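Local coordinates for protein extracellular invertase (PDB 5XH8) that probably hydrolyses terminal beta-fructofuranosides such as sucrose and has high transfructosylation activity, a reaction that builds fructooligosaccharides such as 1-kestose, at residues A68-D71 with D72-T75; S328-L331 with P332-K335; S141-G144 with G145-T149; N105-G109 with L110-L114. All coordinates share one frame; numbering follows the deposited sequence.

Interaction 1: A68-D71 with D72-T75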
# COMPACT_ATOMS: atom_id res chain seq x y z
N ALA A 68 -4.38 -27.91 -9.24
CA ALA A 68 -4.94 -29.25 -9.41
C ALA A 68 -4.95 -29.96 -8.05
O ALA A 68 -4.25 -29.54 -7.12
CB ALA A 68 -4.10 -30.04 -10.40
N THR A 69 -5.74 -31.04 -7.95
CA THR A 69 -5.81 -31.84 -6.75
C THR A 69 -5.32 -33.25 -7.00
O THR A 69 -5.32 -33.73 -8.15
CB THR A 69 -7.25 -31.92 -6.19
OG1 THR A 69 -8.12 -32.47 -7.18
CG2 THR A 69 -7.76 -30.52 -5.78
N THR A 70 -4.88 -33.90 -5.92
CA THR A 70 -4.56 -35.31 -5.95
C THR A 70 -5.11 -36.00 -4.70
O THR A 70 -5.04 -35.44 -3.58
CB THR A 70 -3.06 -35.54 -6.08
OG1 THR A 70 -2.80 -36.95 -6.09
CG2 THR A 70 -2.26 -34.89 -4.96
N ASP A 71 -5.66 -37.21 -4.89
CA ASP A 71 -6.10 -38.03 -3.75
C ASP A 71 -5.15 -39.15 -3.46
O ASP A 71 -5.40 -39.92 -2.53
CB ASP A 71 -7.54 -38.54 -3.93
CG ASP A 71 -7.68 -39.55 -5.08
OD1 ASP A 71 -6.78 -40.35 -5.32
OD2 ASP A 71 -8.74 -39.53 -5.72
N ASP A 72 -4.05 -39.25 -4.22
CA ASP A 72 -3.11 -40.36 -4.05
C ASP A 72 -1.63 -39.96 -4.09
O ASP A 72 -0.74 -40.80 -3.86
CB ASP A 72 -3.42 -41.44 -5.12
CG ASP A 72 -3.31 -40.90 -6.56
OD1 ASP A 72 -2.84 -39.74 -6.74
OD2 ASP A 72 -3.67 -41.61 -7.52
N LEU A 73 -1.37 -38.67 -4.35
CA LEU A 73 -0.01 -38.16 -4.57
C LEU A 73 0.73 -38.90 -5.71
O LEU A 73 1.95 -39.09 -5.67
CB LEU A 73 0.81 -38.12 -3.28
CG LEU A 73 1.99 -37.12 -3.27
CD1 LEU A 73 1.52 -35.66 -3.33
CD2 LEU A 73 2.90 -37.34 -2.07
N ALA A 74 -0.04 -39.23 -6.74
CA ALA A 74 0.49 -39.84 -7.97
C ALA A 74 -0.15 -39.22 -9.18
O ALA A 74 0.55 -38.76 -10.09
CB ALA A 74 0.24 -41.34 -7.95
N THR A 75 -1.48 -39.18 -9.17
CA THR A 75 -2.27 -38.65 -10.27
C THR A 75 -3.02 -37.39 -9.84
O THR A 75 -3.31 -37.18 -8.65
CB THR A 75 -3.31 -39.68 -10.73
OG1 THR A 75 -4.24 -39.92 -9.66
CG2 THR A 75 -2.63 -41.00 -11.15
O HOH W 1 -5.86 -38.13 -7.61
O HOH W 2 -6.55 -42.17 -7.25
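T70 and L73 face each other across a tight bend, with T70 CA 5.5 Å from L73 CA. Strand 65-70 ends at T70, and the chain turns toward strand 77-78, its antiparallel partner. L73 has left-handed helical backbone angles, which help the reversal. The T70 side chain points into the bend. Its OG1 lies anti to the backbone N (chi1 180°), where it donates to T75 O at 2.6 Å. The same OG1 accepts from D72 N at 3.2 Å with a fairly straight N-H (160°), and weakly from L73 N. D72 OD1 takes A74 N and T75 N, each at 2.8 Å and both from one face of the carboxylate. The A74 bond closes an Asx turn, and the T75 bond extends it to an Asx motif. D72 OD2 receives the hydroxyl of T75 on its syn side. The D71 carboxylate stands almost perpendicular to that of D72. One water donates to both D71 OD1 and D72 OD2. K335 makes a salt bridge to D71. The two acids would probably repel, but the lysine and shared water should offset this. The T70 hydroxyl ties the strand end to the far limb, while D72 stiffens that limb from within.

Interaction 2: S328-L331 with P332-K335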
# COMPACT_ATOMS: atom_id res chain seq x y z
N SER A 328 -0.26 -37.13 7.75
CA SER A 328 -0.61 -38.56 7.74
C SER A 328 -2.11 -38.81 7.57
O SER A 328 -2.49 -39.83 7.04
CB SER A 328 -0.15 -39.23 9.04
OG SER A 328 -0.95 -38.82 10.14
N THR A 329 -2.93 -37.86 7.99
CA THR A 329 -4.37 -37.93 7.83
C THR A 329 -4.89 -37.60 6.44
O THR A 329 -6.09 -37.76 6.18
CB THR A 329 -5.05 -36.95 8.78
OG1 THR A 329 -4.58 -35.63 8.50
CG2 THR A 329 -4.74 -37.35 10.26
N SER A 330 -4.03 -37.13 5.54
CA SER A 330 -4.47 -36.84 4.17
C SER A 330 -4.98 -38.08 3.44
O SER A 330 -4.66 -39.20 3.82
CB SER A 330 -3.35 -36.16 3.37
OG SER A 330 -2.32 -37.06 2.97
N LEU A 331 -5.79 -37.87 2.40
CA LEU A 331 -6.20 -38.96 1.53
C LEU A 331 -5.02 -39.76 0.97
O LEU A 331 -5.00 -40.98 1.13
CB LEU A 331 -7.11 -38.49 0.40
CG LEU A 331 -8.57 -38.23 0.76
CD1 LEU A 331 -9.29 -37.63 -0.44
CD2 LEU A 331 -9.27 -39.50 1.25
N PRO A 332 -4.02 -39.11 0.36
CA PRO A 332 -2.87 -39.92 -0.12
C PRO A 332 -2.18 -40.72 0.98
O PRO A 332 -1.90 -41.93 0.81
CB PRO A 332 -1.88 -38.89 -0.70
CG PRO A 332 -2.66 -37.64 -0.91
CD PRO A 332 -3.89 -37.69 -0.03
N SER A 333 -1.87 -40.05 2.08
CA SER A 333 -1.13 -40.67 3.20
C SER A 333 -1.90 -41.80 3.91
O SER A 333 -1.31 -42.79 4.33
CB SER A 333 -0.72 -39.60 4.21
OG SER A 333 0.07 -38.61 3.58
N THR A 334 -3.22 -41.64 4.02
CA THR A 334 -4.10 -42.69 4.53
C THR A 334 -4.05 -43.94 3.65
O THR A 334 -3.99 -45.05 4.17
CB THR A 334 -5.54 -42.16 4.68
OG1 THR A 334 -5.54 -41.10 5.63
CG2 THR A 334 -6.52 -43.26 5.16
N LYS A 335 -4.03 -43.77 2.33
CA LYS A 335 -3.91 -44.93 1.43
C LYS A 335 -2.54 -45.59 1.50
O LYS A 335 -2.45 -46.81 1.42
CB LYS A 335 -4.22 -44.57 -0.03
CG LYS A 335 -5.66 -44.16 -0.26
CD LYS A 335 -5.80 -43.45 -1.59
CE LYS A 335 -7.08 -42.68 -1.66
NZ LYS A 335 -7.27 -42.11 -3.00
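S330 meets T334 through its carbonyl and S333 through its hydroxyl. The carbonyl of S330 is gripped twice. T334 N reaches S330 O at 2.8 Å, tilted only modestly from the carbonyl plane. T334 OG1 reaches S330 O at 2.8 Å from above that plane. The T334 hydroxyl lies beside its own backbone N (chi1 -62°), which turns it back toward the preceding turn. On the buried side, S330 OG is hydrogen-bonded to S333 OG at 2.9 Å. Here the packing is close. P332 CD sits 3.4 Å from S330 OG, and S333 CB rests 3.3 Å from S328 O. S330 OG lies between two acceptors, P327 O and S333 OG, which compete for its proton. R341 also bonds S333 OG. S330 is the N-cap of helix 331-336, a short helix after strand 318-326 of the propeller domain. P332 lies in the first turn, where its missing N-H costs no helix bond. The next helical bond runs from K335 N to L331 O at 3.2 Å. The outer side is looser at T329 and along the K335 chain. T334 is exposed too, yet firmly bonded to S330 O. The K335 chain is extended. Its CG lies 3.5 Å from L331 O, and the chain runs alongside this carbonyl before NZ forms a salt bridge with D71.

Interaction 3: S141-G144 with G145-T149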
# COMPACT_ATOMS: atom_id res chain seq x y z
N SER A 141 -10.52 -19.03 -0.57
CA SER A 141 -11.37 -19.87 -1.43
C SER A 141 -12.53 -20.46 -0.64
O SER A 141 -12.31 -21.26 0.26
CB SER A 141 -10.63 -21.00 -2.10
OG SER A 141 -11.57 -21.74 -2.90
N SER A 142 -13.74 -20.05 -1.02
CA SER A 142 -14.97 -20.63 -0.50
C SER A 142 -15.59 -21.69 -1.42
O SER A 142 -16.70 -22.15 -1.14
CB SER A 142 -15.98 -19.51 -0.27
OG SER A 142 -16.23 -18.77 -1.44
N ASP A 143 -14.89 -22.13 -2.48
CA ASP A 143 -15.48 -23.05 -3.41
C ASP A 143 -14.69 -24.34 -3.63
O ASP A 143 -14.84 -24.96 -4.68
CB ASP A 143 -15.76 -22.35 -4.74
CG ASP A 143 -14.47 -22.01 -5.52
OD1 ASP A 143 -13.32 -22.16 -5.01
OD2 ASP A 143 -14.63 -21.59 -6.68
N GLY A 144 -13.88 -24.75 -2.66
CA GLY A 144 -13.09 -25.98 -2.78
C GLY A 144 -11.76 -25.79 -3.51
O GLY A 144 -11.16 -26.75 -3.96
N GLY A 145 -11.28 -24.55 -3.62
CA GLY A 145 -9.98 -24.28 -4.19
C GLY A 145 -9.91 -23.93 -5.66
O GLY A 145 -8.82 -23.71 -6.18
N SER A 146 -11.05 -23.86 -6.33
CA SER A 146 -11.11 -23.44 -7.73
C SER A 146 -10.94 -21.93 -7.93
O SER A 146 -10.43 -21.52 -8.98
CB SER A 146 -12.41 -23.91 -8.37
OG SER A 146 -12.36 -25.32 -8.55
N ASN A 147 -11.37 -21.13 -6.96
CA ASN A 147 -11.21 -19.67 -7.01
C ASN A 147 -10.78 -19.16 -5.65
O ASN A 147 -11.40 -19.48 -4.66
CB ASN A 147 -12.51 -18.97 -7.41
CG ASN A 147 -12.92 -19.30 -8.82
OD1 ASN A 147 -12.43 -18.70 -9.74
ND2 ASN A 147 -13.79 -20.31 -8.99
N PHE A 148 -9.71 -18.39 -5.63
CA PHE A 148 -9.33 -17.64 -4.46
C PHE A 148 -9.80 -16.19 -4.63
O PHE A 148 -9.26 -15.46 -5.43
CB PHE A 148 -7.82 -17.76 -4.21
CG PHE A 148 -7.45 -19.04 -3.52
CD1 PHE A 148 -7.40 -20.24 -4.23
CD2 PHE A 148 -7.25 -19.06 -2.15
CE1 PHE A 148 -7.11 -21.44 -3.59
CE2 PHE A 148 -6.94 -20.25 -1.50
CZ PHE A 148 -6.87 -21.44 -2.22
N THR A 149 -10.84 -15.83 -3.89
CA THR A 149 -11.43 -14.51 -3.93
C THR A 149 -10.59 -13.56 -3.12
O THR A 149 -10.38 -13.75 -1.91
CB THR A 149 -12.84 -14.53 -3.31
OG1 THR A 149 -13.54 -15.66 -3.82
CG2 THR A 149 -13.61 -13.22 -3.63
O HOH W 3 -13.88 -18.57 -3.55
O HOH W 4 -15.36 -16.12 -1.53
O HOH W 5 -13.42 -26.66 -6.43
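S141 CB sits over the face of the F148 ring, 3.6 Å from the centroid and 5° off the normal, a CH-pi contact. The S141 hydroxyl lies anti to its own backbone N (chi1 180°). This turns OG away from the ring and into the loop. There S141 OG accepts from G145 N at 2.9 Å and lies 2.9 Å from N147 O. It also accepts a weak bond from D143 N. The second pair is D143 and N147. Their carboxylate and amide planes are turned 49° apart, and both groups bond despite the twist. D143 OD1 uses its syn lone pair for N147 N at 2.9 Å. D143 OD2 takes N147 ND2 at 2.8 Å, nearly along its C-O axis and almost in the amide plane. One acid thus holds both the backbone and the side chain of N147, and this fixes the rotation of the amide. G144 and G145 both have positive phi, which lets the chain turn sharply between D143 and N147. Water joins the rest of the loop. One molecule accepts from S142 N at 2.9 Å and donates to N147 O, and another links D143 O with S146 OG. The arrangement is that of a hairpin loop, joining antiparallel strands 134-140 and 149-150 at the outer edge of a four-stranded propeller blade.

Interaction 4: N105-G109 with L110-L114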
# COMPACT_ATOMS: atom_id res chain seq x y z
N ASN A 105 -6.56 -23.87 7.11
CA ASN A 105 -7.70 -23.62 7.96
C ASN A 105 -7.59 -22.18 8.44
O ASN A 105 -7.09 -21.92 9.53
CB ASN A 105 -7.67 -24.61 9.12
CG ASN A 105 -9.06 -24.93 9.63
OD1 ASN A 105 -9.92 -24.06 9.69
ND2 ASN A 105 -9.31 -26.21 9.94
N GLY A 106 -8.02 -21.24 7.60
CA GLY A 106 -7.78 -19.83 7.84
C GLY A 106 -9.04 -19.08 8.18
O GLY A 106 -9.84 -19.52 9.02
N ILE A 107 -9.25 -17.96 7.48
CA ILE A 107 -10.39 -17.10 7.70
C ILE A 107 -11.66 -17.90 7.38
O ILE A 107 -11.75 -18.57 6.34
CB ILE A 107 -10.31 -15.81 6.84
CG1 ILE A 107 -9.08 -14.98 7.23
CG2 ILE A 107 -11.59 -15.00 6.98
CD1 ILE A 107 -8.77 -13.79 6.31
N ASN A 108 -12.62 -17.88 8.30
CA ASN A 108 -13.84 -18.68 8.20
C ASN A 108 -13.61 -20.17 7.99
O ASN A 108 -14.43 -20.83 7.40
CB ASN A 108 -14.77 -18.13 7.14
CG ASN A 108 -15.40 -16.82 7.54
OD1 ASN A 108 -15.04 -16.24 8.58
ND2 ASN A 108 -16.33 -16.32 6.72
N GLY A 109 -12.50 -20.70 8.47
CA GLY A 109 -12.16 -22.10 8.22
C GLY A 109 -11.87 -22.44 6.76
O GLY A 109 -11.91 -23.63 6.38
N LEU A 110 -11.55 -21.42 5.96
CA LEU A 110 -11.30 -21.58 4.53
C LEU A 110 -9.82 -21.49 4.21
O LEU A 110 -9.07 -20.84 4.94
CB LEU A 110 -12.04 -20.51 3.76
CG LEU A 110 -13.57 -20.54 3.93
CD1 LEU A 110 -14.15 -19.29 3.32
CD2 LEU A 110 -14.17 -21.77 3.30
N PRO A 111 -9.38 -22.15 3.11
CA PRO A 111 -8.00 -21.99 2.65
C PRO A 111 -7.75 -20.51 2.38
O PRO A 111 -8.54 -19.85 1.68
CB PRO A 111 -7.96 -22.82 1.36
CG PRO A 111 -9.13 -23.76 1.45
CD PRO A 111 -10.17 -23.03 2.23
N THR A 112 -6.71 -19.98 3.00
CA THR A 112 -6.45 -18.55 3.01
C THR A 112 -5.08 -18.33 2.38
O THR A 112 -4.07 -18.76 2.90
CB THR A 112 -6.55 -17.99 4.44
OG1 THR A 112 -7.91 -18.14 4.92
CG2 THR A 112 -6.17 -16.52 4.46
N LEU A 113 -5.07 -17.69 1.22
CA LEU A 113 -3.84 -17.42 0.45
C LEU A 113 -3.24 -16.08 0.86
O LEU A 113 -3.93 -15.05 0.78
CB LEU A 113 -4.16 -17.39 -1.05
CG LEU A 113 -3.04 -16.96 -2.00
CD1 LEU A 113 -1.93 -17.98 -2.02
CD2 LEU A 113 -3.60 -16.74 -3.39
N LEU A 114 -1.98 -16.10 1.27
CA LEU A 114 -1.18 -14.90 1.41
C LEU A 114 -0.19 -14.89 0.23
O LEU A 114 0.62 -15.81 0.09
CB LEU A 114 -0.42 -14.90 2.75
CG LEU A 114 0.45 -13.68 3.06
CD1 LEU A 114 -0.36 -12.40 3.15
CD2 LEU A 114 1.22 -13.90 4.35
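I107 and T112 meet where a hairpin loop enters its second strand. The loop joins antiparallel strands 96-103 and 112-118 of a four-stranded propeller blade. Two overlapping beta turns shape it. G106 O accepts from G109 N across a turn with type II angles. I107 O accepts from L110 N at 2.9 Å across a turn with type I' angles at N108 and G109. The T112 side chain points back into the loop. Its OG1 lies beside the backbone N (chi1 -65°), and its CG2 lies anti to that N. The two branches then do different work. OG1 accepts from I107 N at 2.9 Å, and it also passes G106 CA at 3.4 Å, an approach made easier because glycine has no side chain. CG2 faces the end of the I107 chain, with T112 CG2 4.2 Å from I107 CD1. The extended I107 chain (chi2 171°) carries CD1 out to the edge of contact with this methyl. The two side chains cross at about a right angle. I107 also rests on L138 and F216. L110 lies over the turn. Its CB is 3.2 Å from I107 O, and its CD1 is 4.0 Å from N108 CB. L110 and T112 both pack on V140 of the neighbouring strand. The carbonyl of L110 is held twice. G106 N and T112 OG1 each reach L110 O at 2.9 Å, and they come from opposite faces of its carbonyl plane.

From the N terminus the order is interaction 1, interaction 4, interaction 3, interaction 2. Interactions 1, 4 and 3 shape loops between strands; interaction 2 starts a helix. They follow in series, so none nests in or crosses another. Interaction 1 turns the chain from strand 65-70 to 77-78. Interactions 4 and 3 form two hairpin loops of one blade, before strand 112-118 and after strand 134-140. They touch through a probable hydrogen bond from S141 N to P111 O and through F148 packing on L113. Interaction 2, much later in sequence, starts helix 331-336. It returns to interaction 1 through the D71-K335 salt bridge and P332 packing against the bend.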